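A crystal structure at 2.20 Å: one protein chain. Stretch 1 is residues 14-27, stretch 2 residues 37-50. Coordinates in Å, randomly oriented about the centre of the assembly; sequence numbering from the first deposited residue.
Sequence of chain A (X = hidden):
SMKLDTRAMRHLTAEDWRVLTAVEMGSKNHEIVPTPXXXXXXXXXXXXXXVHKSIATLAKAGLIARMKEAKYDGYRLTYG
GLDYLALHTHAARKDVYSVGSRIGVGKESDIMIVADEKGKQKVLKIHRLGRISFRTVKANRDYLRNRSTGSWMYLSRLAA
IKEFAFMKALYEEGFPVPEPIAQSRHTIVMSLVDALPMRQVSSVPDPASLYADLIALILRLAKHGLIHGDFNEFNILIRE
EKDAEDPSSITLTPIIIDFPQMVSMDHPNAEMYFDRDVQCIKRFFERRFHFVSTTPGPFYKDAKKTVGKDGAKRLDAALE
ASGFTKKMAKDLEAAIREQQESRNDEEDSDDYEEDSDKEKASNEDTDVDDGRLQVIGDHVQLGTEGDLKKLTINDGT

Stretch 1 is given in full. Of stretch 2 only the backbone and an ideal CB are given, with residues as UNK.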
ATOM      1  N   ALA A  14      28.238  -5.685  -4.433  1.00 55.85           N
ATOM      2  CA  ALA A  14      27.495  -6.932  -4.582  1.00 57.79           C
ATOM      3  C   ALA A  14      27.349  -7.668  -3.253  1.00 55.01           C
ATOM      4  O   ALA A  14      26.253  -8.129  -2.905  1.00 50.92           O
ATOM      5  CB  ALA A  14      28.151  -7.824  -5.627  1.00 63.33           C
ATOM      6  N   GLU A  15      28.439  -7.765  -2.497  1.00 53.85           N
ATOM      7  CA  GLU A  15      28.322  -8.358  -1.167  1.00 62.85           C
ATOM      8  C   GLU A  15      27.862  -7.379  -0.072  1.00 53.85           C
ATOM      9  O   GLU A  15      27.715  -7.765   1.081  1.00 49.62           O
ATOM     10  CB  GLU A  15      29.572  -9.151  -0.757  1.00 71.24           C
ATOM     11  CG  GLU A  15      29.404 -10.671  -0.952  1.00 82.70           C
ATOM     12  CD  GLU A  15      29.850 -11.499   0.256  1.00 90.36           C
ATOM     13  OE1 GLU A  15      29.643 -12.736   0.245  1.00 93.08           O
ATOM     14  OE2 GLU A  15      30.407 -10.921   1.215  1.00 88.25           O
ATOM     15  N   ASP A  16      27.619  -6.121  -0.416  1.00 45.27           N
ATOM     16  CA  ASP A  16      26.890  -5.273   0.527  1.00 46.10           C
ATOM     17  C   ASP A  16      25.436  -5.702   0.490  1.00 49.86           C
ATOM     18  O   ASP A  16      24.773  -5.815   1.528  1.00 43.66           O
ATOM     19  CB  ASP A  16      27.016  -3.796   0.190  1.00 53.46           C
ATOM     20  CG  ASP A  16      28.364  -3.233   0.562  1.00 56.98           C
ATOM     21  OD1 ASP A  16      29.046  -3.851   1.402  1.00 57.94           O
ATOM     22  OD2 ASP A  16      28.742  -2.178   0.012  1.00 59.85           O
ATOM     23  N   TRP A  17      24.953  -5.960  -0.718  1.00 36.85           N
ATOM     24  CA  TRP A  17      23.608  -6.485  -0.907  1.00 42.55           C
ATOM     25  C   TRP A  17      23.413  -7.868  -0.282  1.00 39.88           C
ATOM     26  O   TRP A  17      22.401  -8.133   0.364  1.00 42.29           O
ATOM     27  CB  TRP A  17      23.249  -6.482  -2.389  1.00 40.57           C
ATOM     28  CG  TRP A  17      23.024  -5.091  -2.895  1.00 42.39           C
ATOM     29  CD1 TRP A  17      23.836  -4.372  -3.717  1.00 48.94           C
ATOM     30  CD2 TRP A  17      21.936  -4.227  -2.546  1.00 37.14           C
ATOM     31  NE1 TRP A  17      23.303  -3.123  -3.933  1.00 48.84           N
ATOM     32  CE2 TRP A  17      22.133  -3.011  -3.228  1.00 44.23           C
ATOM     33  CE3 TRP A  17      20.800  -4.374  -1.737  1.00 34.16           C
ATOM     34  CZ2 TRP A  17      21.235  -1.945  -3.127  1.00 42.61           C
ATOM     35  CZ3 TRP A  17      19.908  -3.316  -1.639  1.00 42.86           C
ATOM     36  CH2 TRP A  17      20.130  -2.120  -2.329  1.00 43.79           C
ATOM     37  N   ARG A  18      24.399  -8.735  -0.458  1.00 40.03           N
ATOM     38  CA  ARG A  18      24.338 -10.098   0.050  1.00 47.35           C
ATOM     39  C   ARG A  18      24.256 -10.143   1.581  1.00 45.50           C
ATOM     40  O   ARG A  18      23.527 -10.952   2.148  1.00 50.06           O
ATOM     41  CB  ARG A  18      25.559 -10.874  -0.449  1.00 48.10           C
ATOM     42  CG  ARG A  18      25.455 -12.370  -0.269  1.00 67.72           C
ATOM     43  CD  ARG A  18      26.669 -13.102  -0.859  1.00 80.63           C
ATOM     44  NE  ARG A  18      26.440 -14.544  -0.875  1.00 83.62           N
ATOM     45  CZ  ARG A  18      25.857 -15.187  -1.881  1.00 85.45           C
ATOM     46  NH1 ARG A  18      25.471 -14.514  -2.958  1.00 85.64           N
ATOM     47  NH2 ARG A  18      25.671 -16.502  -1.818  1.00 87.00           N
ATOM     48  N   VAL A  19      25.011  -9.270   2.239  1.00 43.67           N
ATOM     49  CA  VAL A  19      24.991  -9.162   3.694  1.00 40.51           C
ATOM     50  C   VAL A  19      23.679  -8.532   4.186  1.00 42.19           C
ATOM     51  O   VAL A  19      23.077  -9.007   5.155  1.00 38.70           O
ATOM     52  CB  VAL A  19      26.214  -8.360   4.203  1.00 44.88           C
ATOM     53  CG1 VAL A  19      26.118  -8.101   5.695  1.00 47.96           C
ATOM     54  CG2 VAL A  19      27.490  -9.115   3.894  1.00 51.03           C
ATOM     55  N   LEU A  20      23.238  -7.469   3.513  1.00 41.57           N
ATOM     56  CA  LEU A  20      21.944  -6.879   3.802  1.00 42.14           C
ATOM     57  C   LEU A  20      20.852  -7.942   3.689  1.00 40.59           C
ATOM     58  O   LEU A  20      20.020  -8.086   4.582  1.00 38.56           O
ATOM     59  CB  LEU A  20      21.651  -5.696   2.867  1.00 36.55           C
ATOM     60  CG  LEU A  20      20.436  -4.853   3.253  1.00 35.57           C
ATOM     61  CD1 LEU A  20      20.597  -4.358   4.691  1.00 31.99           C
ATOM     62  CD2 LEU A  20      20.199  -3.657   2.270  1.00 33.53           C
ATOM     63  N   THR A  21      20.869  -8.697   2.598  1.00 37.15           N
ATOM     64  CA  THR A  21      19.888  -9.760   2.386  1.00 41.18           C
ATOM     65  C   THR A  21      19.978 -10.834   3.471  1.00 40.37           C
ATOM     66  O   THR A  21      18.963 -11.365   3.926  1.00 38.94           O
ATOM     67  CB  THR A  21      20.094 -10.422   1.013  1.00 46.48           C
ATOM     68  OG1 THR A  21      19.958  -9.435  -0.021  1.00 47.04           O
ATOM     69  CG2 THR A  21      19.079 -11.542   0.791  1.00 42.53           C
ATOM     70  N   ALA A  22      21.205 -11.134   3.886  1.00 42.33           N
ATOM     71  CA  ALA A  22      21.454 -12.107   4.945  1.00 49.79           C
ATOM     72  C   ALA A  22      20.873 -11.670   6.283  1.00 47.03           C
ATOM     73  O   ALA A  22      20.403 -12.498   7.063  1.00 46.55           O
ATOM     74  CB  ALA A  22      22.963 -12.381   5.085  1.00 50.08           C
ATOM     75  N   VAL A  23      20.931 -10.375   6.568  1.00 40.89           N
ATOM     76  CA  VAL A  23      20.332  -9.870   7.803  1.00 45.97           C
ATOM     77  C   VAL A  23      18.814 -10.020   7.720  1.00 47.47           C
ATOM     78  O   VAL A  23      18.152 -10.421   8.684  1.00 42.40           O
ATOM     79  CB  VAL A  23      20.700  -8.404   8.056  1.00 41.23           C
ATOM     80  CG1 VAL A  23      19.919  -7.865   9.243  1.00 43.40           C
ATOM     81  CG2 VAL A  23      22.201  -8.274   8.279  1.00 45.60           C
ATOM     82  N   GLU A  24      18.269  -9.728   6.545  1.00 43.28           N
ATOM     83  CA  GLU A  24      16.850  -9.917   6.337  1.00 50.90           C
ATOM     84  C   GLU A  24      16.436 -11.371   6.593  1.00 44.17           C
ATOM     85  O   GLU A  24      15.471 -11.625   7.302  1.00 43.63           O
ATOM     86  CB  GLU A  24      16.433  -9.486   4.929  1.00 36.25           C
ATOM     87  CG  GLU A  24      14.929  -9.625   4.707  1.00 45.10           C
ATOM     88  CD  GLU A  24      14.523  -9.465   3.256  1.00 48.99           C
ATOM     89  OE1 GLU A  24      15.336  -9.777   2.365  1.00 45.58           O
ATOM     90  OE2 GLU A  24      13.384  -9.027   3.011  1.00 51.43           O
ATOM     91  N   MET A  25      17.161 -12.321   6.016  1.00 45.70           N
ATOM     92  CA  MET A  25      16.771 -13.726   6.139  1.00 51.58           C
ATOM     93  C   MET A  25      16.909 -14.238   7.558  1.00 42.25           C
ATOM     94  O   MET A  25      16.098 -15.032   8.015  1.00 57.29           O
ATOM     95  CB  MET A  25      17.584 -14.604   5.205  1.00 59.00           C
ATOM     96  CG  MET A  25      17.110 -14.583   3.778  1.00 61.80           C
ATOM     97  SD  MET A  25      18.381 -15.260   2.697  1.00118.06           S
ATOM     98  CE  MET A  25      17.565 -15.145   1.104  1.00 91.67           C
ATOM     99  N   GLY A  26      17.945 -13.778   8.246  1.00 44.35           N
ATOM    100  CA  GLY A  26      18.206 -14.188   9.612  1.00 40.24           C
ATOM    101  C   GLY A  26      17.269 -13.572  10.630  1.00 51.54           C
ATOM    102  O   GLY A  26      17.198 -14.034  11.764  1.00 55.24           O
ATOM    103  N   SER A  27      16.550 -12.526  10.240  1.00 52.58           N
ATOM    104  CA  SER A  27      15.604 -11.901  11.156  1.00 53.67           C
ATOM    105  C   SER A  27      14.220 -12.508  11.000  1.00 57.23           C
ATOM    106  O   SER A  27      13.265 -12.038  11.600  1.00 55.72           O
ATOM    107  CB  SER A  27      15.559 -10.379  10.988  1.00 43.10           C
ATOM    108  OG  SER A  27      15.327 -10.015   9.647  1.00 49.21           O
ATOM    109  N   UNK A  37      25.846 -15.295  12.807  1.00 70.04           N
ATOM    110  CA  UNK A  37      24.753 -15.800  11.981  1.00 68.32           C
ATOM    111  C   UNK A  37      24.620 -15.022  10.656  1.00 59.28           C
ATOM    112  O   UNK A  37      24.180 -15.577   9.647  1.00 53.10           O
ATOM    113  CB  UNK A  37      23.440 -15.728  12.763  1.00 68.32           C
ATOM    114  N   UNK A  38      24.991 -13.743  10.658  1.00 60.06           N
ATOM    115  CA  UNK A  38      25.029 -12.979   9.412  1.00 63.23           C
ATOM    116  C   UNK A  38      26.078 -13.632   8.532  1.00 64.28           C
ATOM    117  O   UNK A  38      25.845 -13.896   7.350  1.00 41.44           O
ATOM    118  CB  UNK A  38      25.339 -11.500   9.653  1.00 63.23           C
ATOM    119  N   UNK A  39      27.240 -13.892   9.134  1.00 75.61           N
ATOM    120  CA  UNK A  39      28.373 -14.489   8.427  1.00 72.97           C
ATOM    121  C   UNK A  39      27.976 -15.805   7.774  1.00 65.27           C
ATOM    122  O   UNK A  39      28.249 -16.021   6.595  1.00 69.03           O
ATOM    123  CB  UNK A  39      29.545 -14.711   9.385  1.00 72.97           C
ATOM    124  N   UNK A  40      27.310 -16.670   8.532  1.00 52.60           N
ATOM    125  CA  UNK A  40      26.924 -17.975   8.014  1.00 55.10           C
ATOM    126  C   UNK A  40      25.938 -17.853   6.855  1.00 56.03           C
ATOM    127  O   UNK A  40      26.158 -18.409   5.787  1.00 51.86           O
ATOM    128  CB  UNK A  40      26.316 -18.825   9.131  1.00 55.10           C
ATOM    129  N   UNK A  41      24.853 -17.115   7.065  1.00 59.86           N
ATOM    130  CA  UNK A  41      23.859 -16.907   6.018  1.00 50.45           C
ATOM    131  C   UNK A  41      24.477 -16.232   4.793  1.00 51.24           C
ATOM    132  O   UNK A  41      24.195 -16.621   3.658  1.00 57.47           O
ATOM    133  CB  UNK A  41      22.697 -16.067   6.552  1.00 50.45           C
ATOM    134  N   UNK A  42      25.339 -15.241   5.024  1.00 43.31           N
ATOM    135  CA  UNK A  42      25.974 -14.500   3.923  1.00 50.24           C
ATOM    136  C   UNK A  42      27.020 -15.287   3.129  1.00 65.73           C
ATOM    137  O   UNK A  42      27.518 -14.797   2.104  1.00 65.10           O
ATOM    138  CB  UNK A  42      26.636 -13.241   4.486  1.00 50.24           C
ATOM    139  N   UNK A  43      27.360 -16.486   3.602  1.00 72.17           N
ATOM    140  CA  UNK A  43      28.418 -17.279   2.969  1.00 74.62           C
ATOM    141  C   UNK A  43      28.147 -17.530   1.481  1.00 78.73           C
ATOM    142  O   UNK A  43      27.200 -18.225   1.108  1.00 80.12           O
ATOM    143  CB  UNK A  43      28.571 -18.616   3.697  1.00 74.62           C
ATOM    144  N   UNK A  44      28.988 -16.918   0.650  1.00 79.35           N
ATOM    145  CA  UNK A  44      28.862 -16.967  -0.802  1.00 85.83           C
ATOM    146  C   UNK A  44      29.012 -18.396  -1.320  1.00 96.41           C
ATOM    147  O   UNK A  44      28.044 -18.996  -1.794  1.00101.21           O
ATOM    148  CB  UNK A  44      29.904 -16.057  -1.456  1.00 85.83           C
ATOM    149  N   UNK A  45      30.229 -18.929  -1.213  1.00 87.27           N
ATOM    150  CA  UNK A  45      30.548 -20.289  -1.654  1.00 98.80           C
ATOM    151  C   UNK A  45      30.584 -21.411  -0.578  1.00117.41           C
ATOM    152  O   UNK A  45      30.099 -22.511  -0.847  1.00125.53           O
ATOM    153  CB  UNK A  45      31.916 -20.243  -2.339  1.00 98.80           C
ATOM    154  N   UNK A  46      31.149 -21.188   0.615  1.00104.08           N
ATOM    155  CA  UNK A  46      31.801 -19.963   1.045  1.00 91.69           C
ATOM    156  C   UNK A  46      32.246 -20.100   2.488  1.00 84.88           C
ATOM    157  O   UNK A  46      31.837 -21.031   3.175  1.00 77.57           O
ATOM    158  CB  UNK A  46      30.870 -18.761   0.879  1.00 91.69           C
ATOM    159  N   UNK A  47      33.089 -19.183   2.948  1.00 88.85           N
ATOM    160  CA  UNK A  47      33.557 -18.084   2.129  1.00 91.54           C
ATOM    161  C   UNK A  47      32.770 -16.827   2.427  1.00 93.61           C
ATOM    162  O   UNK A  47      31.757 -16.559   1.779  1.00 99.79           O
ATOM    163  CB  UNK A  47      33.457 -18.437   0.644  1.00 91.54           C
ATOM    164  N   UNK A  48      33.226 -16.053   3.409  1.00 89.71           N
ATOM    165  CA  UNK A  48      32.526 -14.817   3.752  1.00 87.64           C
ATOM    166  C   UNK A  48      32.634 -13.754   2.624  1.00116.66           C
ATOM    167  O   UNK A  48      31.608 -13.427   2.017  1.00116.69           O
ATOM    168  CB  UNK A  48      33.091 -14.255   5.058  1.00 87.64           C
ATOM    169  N   UNK A  49      33.823 -13.226   2.307  1.00107.01           N
ATOM    170  CA  UNK A  49      35.078 -13.434   3.027  1.00 95.65           C
ATOM    171  C   UNK A  49      35.411 -12.133   3.753  1.00 97.47           C
ATOM    172  O   UNK A  49      36.234 -12.106   4.678  1.00 88.43           O
ATOM    173  CB  UNK A  49      36.207 -13.851   2.083  1.00 95.65           C
ATOM    174  N   UNK A  50      34.751 -11.057   3.322  1.00101.68           N
ATOM    175  CA  UNK A  50      34.889  -9.744   3.930  1.00102.61           C
ATOM    176  C   UNK A  50      33.536  -9.147   4.283  1.00100.76           C
ATOM    177  O   UNK A  50      33.289  -7.949   4.110  1.00 99.74           O
ATOM    178  CB  UNK A  50      35.648  -8.804   2.992  1.00102.61           C
TER

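Position 37 is helical, and its CA-to-CB bond runs sideways with nothing of stretch 1 near the CB. A long side chain could reach back to the end of helix 14-26, while a polar one could stay in the open. It is L37, whose CD2 comes to 4.4 Å from G26 O.

Position 38 also points sideways, but its CB lies 4.7 Å from V23 CG2, with A22 and V19 close behind. That apolar strip asks for a branched or long aliphatic: leucine, isoleucine, valine or methionine. I38 fills it, spreading over both valines: CG2 lies 3.8 Å from V19 CG1 and CD1 3.5 Å from V23 CG2.

Positions 39 and 40 point away, so polar or charged residues suit; they are E39 and K40.

Position 41 points straight at stretch 1, its CB 4.0 Å from A22 CB. Beyond lies G26, whose bare CA leaves a groove that an aliphatic of moderate length would suit. I41 takes it: CG2 rests 3.7 Å from A22 CB, and CD1 reaches 3.5 Å from G26 CA. The fit depends on that glycine, since a CB there would stand 3.0 Å from I41 CD1, a clash.

Position 42 sits where the backbones come closest, its CA 5.2 Å from A22 CA. With its CB already 3.8 Å from A22 CB and 4.3 Å from V19 CG2, a small residue suits best: alanine, glycine or perhaps serine. A42 packs alanine against alanine. Its carbonyl serves too, as R18 NE donates a hydrogen bond to A42 O at 3.2 Å.

Position 43 points away and tolerates almost anything; it is R43, with a weak hydrogen bond from R43 NE to the carbonyl O of position 46, 3.0 Å.

Position 44 runs sideways past charged neighbours, its CB 3.7 Å from E15 OE1 and 3.8 Å from R18 NE. A polar partner or an aliphatic cover would both be reasonable. L44 is the cover, laying CD1 over one face of the R18 guanidinium, 3.6 Å from R18 CZ.

Position 45 is free of stretch 1, so polar residues suit; it is R45. At position 46 a CB would hit the N of L44 at 2.6 Å; it is G46. Position 47 has positive phi, favouring glycine: G47.

Positions 48 and 49 point their CBs away, so small polar residues are among many that suit; they are S48 and S49. E15 OE1 lies 2.7 Å from S48 O, two acceptors without a hydrogen bond. Position 50 has room for a CB and sits at an N-cap, where serine, aspartate or asparagine would also suit; it is G50.

Stretch 2 37-50: LIEKIARLRGGSSG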
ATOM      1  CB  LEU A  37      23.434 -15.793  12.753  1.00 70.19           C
ATOM      2  CG  LEU A  37      22.193 -16.194  11.952  1.00 74.68           C
ATOM      3  CD1 LEU A  37      22.363 -17.579  11.350  1.00 72.69           C
ATOM      4  CD2 LEU A  37      20.945 -16.131  12.822  1.00 79.04           C
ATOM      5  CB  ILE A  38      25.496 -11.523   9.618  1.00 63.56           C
ATOM      6  CG1 ILE A  38      24.916 -10.919  10.898  1.00 62.01           C
ATOM      7  CG2 ILE A  38      25.209 -10.677   8.365  1.00 58.75           C
ATOM      8  CD1 ILE A  38      23.531 -10.414  10.779  1.00 56.41           C
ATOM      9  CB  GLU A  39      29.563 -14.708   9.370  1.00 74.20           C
ATOM     10  CG  GLU A  39      30.184 -13.434   9.934  1.00 81.85           C
ATOM     11  CD  GLU A  39      31.343 -13.715  10.889  1.00 94.80           C
ATOM     12  OE1 GLU A  39      31.321 -13.195  12.026  1.00101.18           O
ATOM     13  OE2 GLU A  39      32.278 -14.452  10.505  1.00 94.36           O
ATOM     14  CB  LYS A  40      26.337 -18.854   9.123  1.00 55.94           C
ATOM     15  CG  LYS A  40      25.500 -20.012   8.602  1.00 68.13           C
ATOM     16  CD  LYS A  40      25.421 -21.151   9.607  1.00 81.18           C
ATOM     17  CE  LYS A  40      24.406 -22.195   9.165  1.00 91.54           C
ATOM     18  NZ  LYS A  40      24.471 -22.433   7.695  1.00 93.61           N
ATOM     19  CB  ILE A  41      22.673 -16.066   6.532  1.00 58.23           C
ATOM     20  CG1 ILE A  41      21.987 -16.777   7.695  1.00 60.05           C
ATOM     21  CG2 ILE A  41      21.674 -15.796   5.413  1.00 55.73           C
ATOM     22  CD1 ILE A  41      20.917 -15.946   8.342  1.00 61.72           C
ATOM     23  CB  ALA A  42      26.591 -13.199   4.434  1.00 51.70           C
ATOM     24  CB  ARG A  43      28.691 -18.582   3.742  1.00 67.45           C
ATOM     25  CG  ARG A  43      29.985 -18.532   4.563  1.00 76.67           C
ATOM     26  CD  ARG A  43      30.002 -19.512   5.741  1.00 80.19           C
ATOM     27  NE  ARG A  43      29.706 -20.881   5.334  1.00 86.76           N
ATOM     28  CZ  ARG A  43      29.142 -21.788   6.127  1.00 97.70           C
ATOM     29  NH1 ARG A  43      28.804 -21.471   7.372  1.00 97.10           N
ATOM     30  NH2 ARG A  43      28.910 -23.016   5.676  1.00103.14           N
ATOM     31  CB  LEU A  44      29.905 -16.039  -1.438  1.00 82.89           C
ATOM     32  CG  LEU A  44      30.168 -16.070  -2.948  1.00 81.56           C
ATOM     33  CD1 LEU A  44      28.986 -15.541  -3.721  1.00 73.90           C
ATOM     34  CD2 LEU A  44      31.432 -15.283  -3.293  1.00 80.37           C
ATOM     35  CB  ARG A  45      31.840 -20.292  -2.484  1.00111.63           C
ATOM     36  CG  ARG A  45      32.243 -21.655  -3.037  1.00122.77           C
ATOM     37  CD  ARG A  45      31.223 -22.225  -4.010  1.00126.57           C
ATOM     38  NE  ARG A  45      31.672 -23.491  -4.588  1.00130.70           N
ATOM     39  CZ  ARG A  45      31.562 -24.672  -3.985  1.00132.66           C
ATOM     40  NH1 ARG A  45      31.025 -24.756  -2.774  1.00130.10           N
ATOM     41  NH2 ARG A  45      31.996 -25.771  -4.589  1.00136.07           N
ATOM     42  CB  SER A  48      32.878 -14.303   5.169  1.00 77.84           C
ATOM     43  OG  SER A  48      32.839 -15.347   6.130  1.00 70.59           O
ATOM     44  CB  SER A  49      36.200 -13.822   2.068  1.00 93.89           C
ATOM     45  OG  SER A  49      36.502 -12.754   1.194  1.00 89.96           O
TER
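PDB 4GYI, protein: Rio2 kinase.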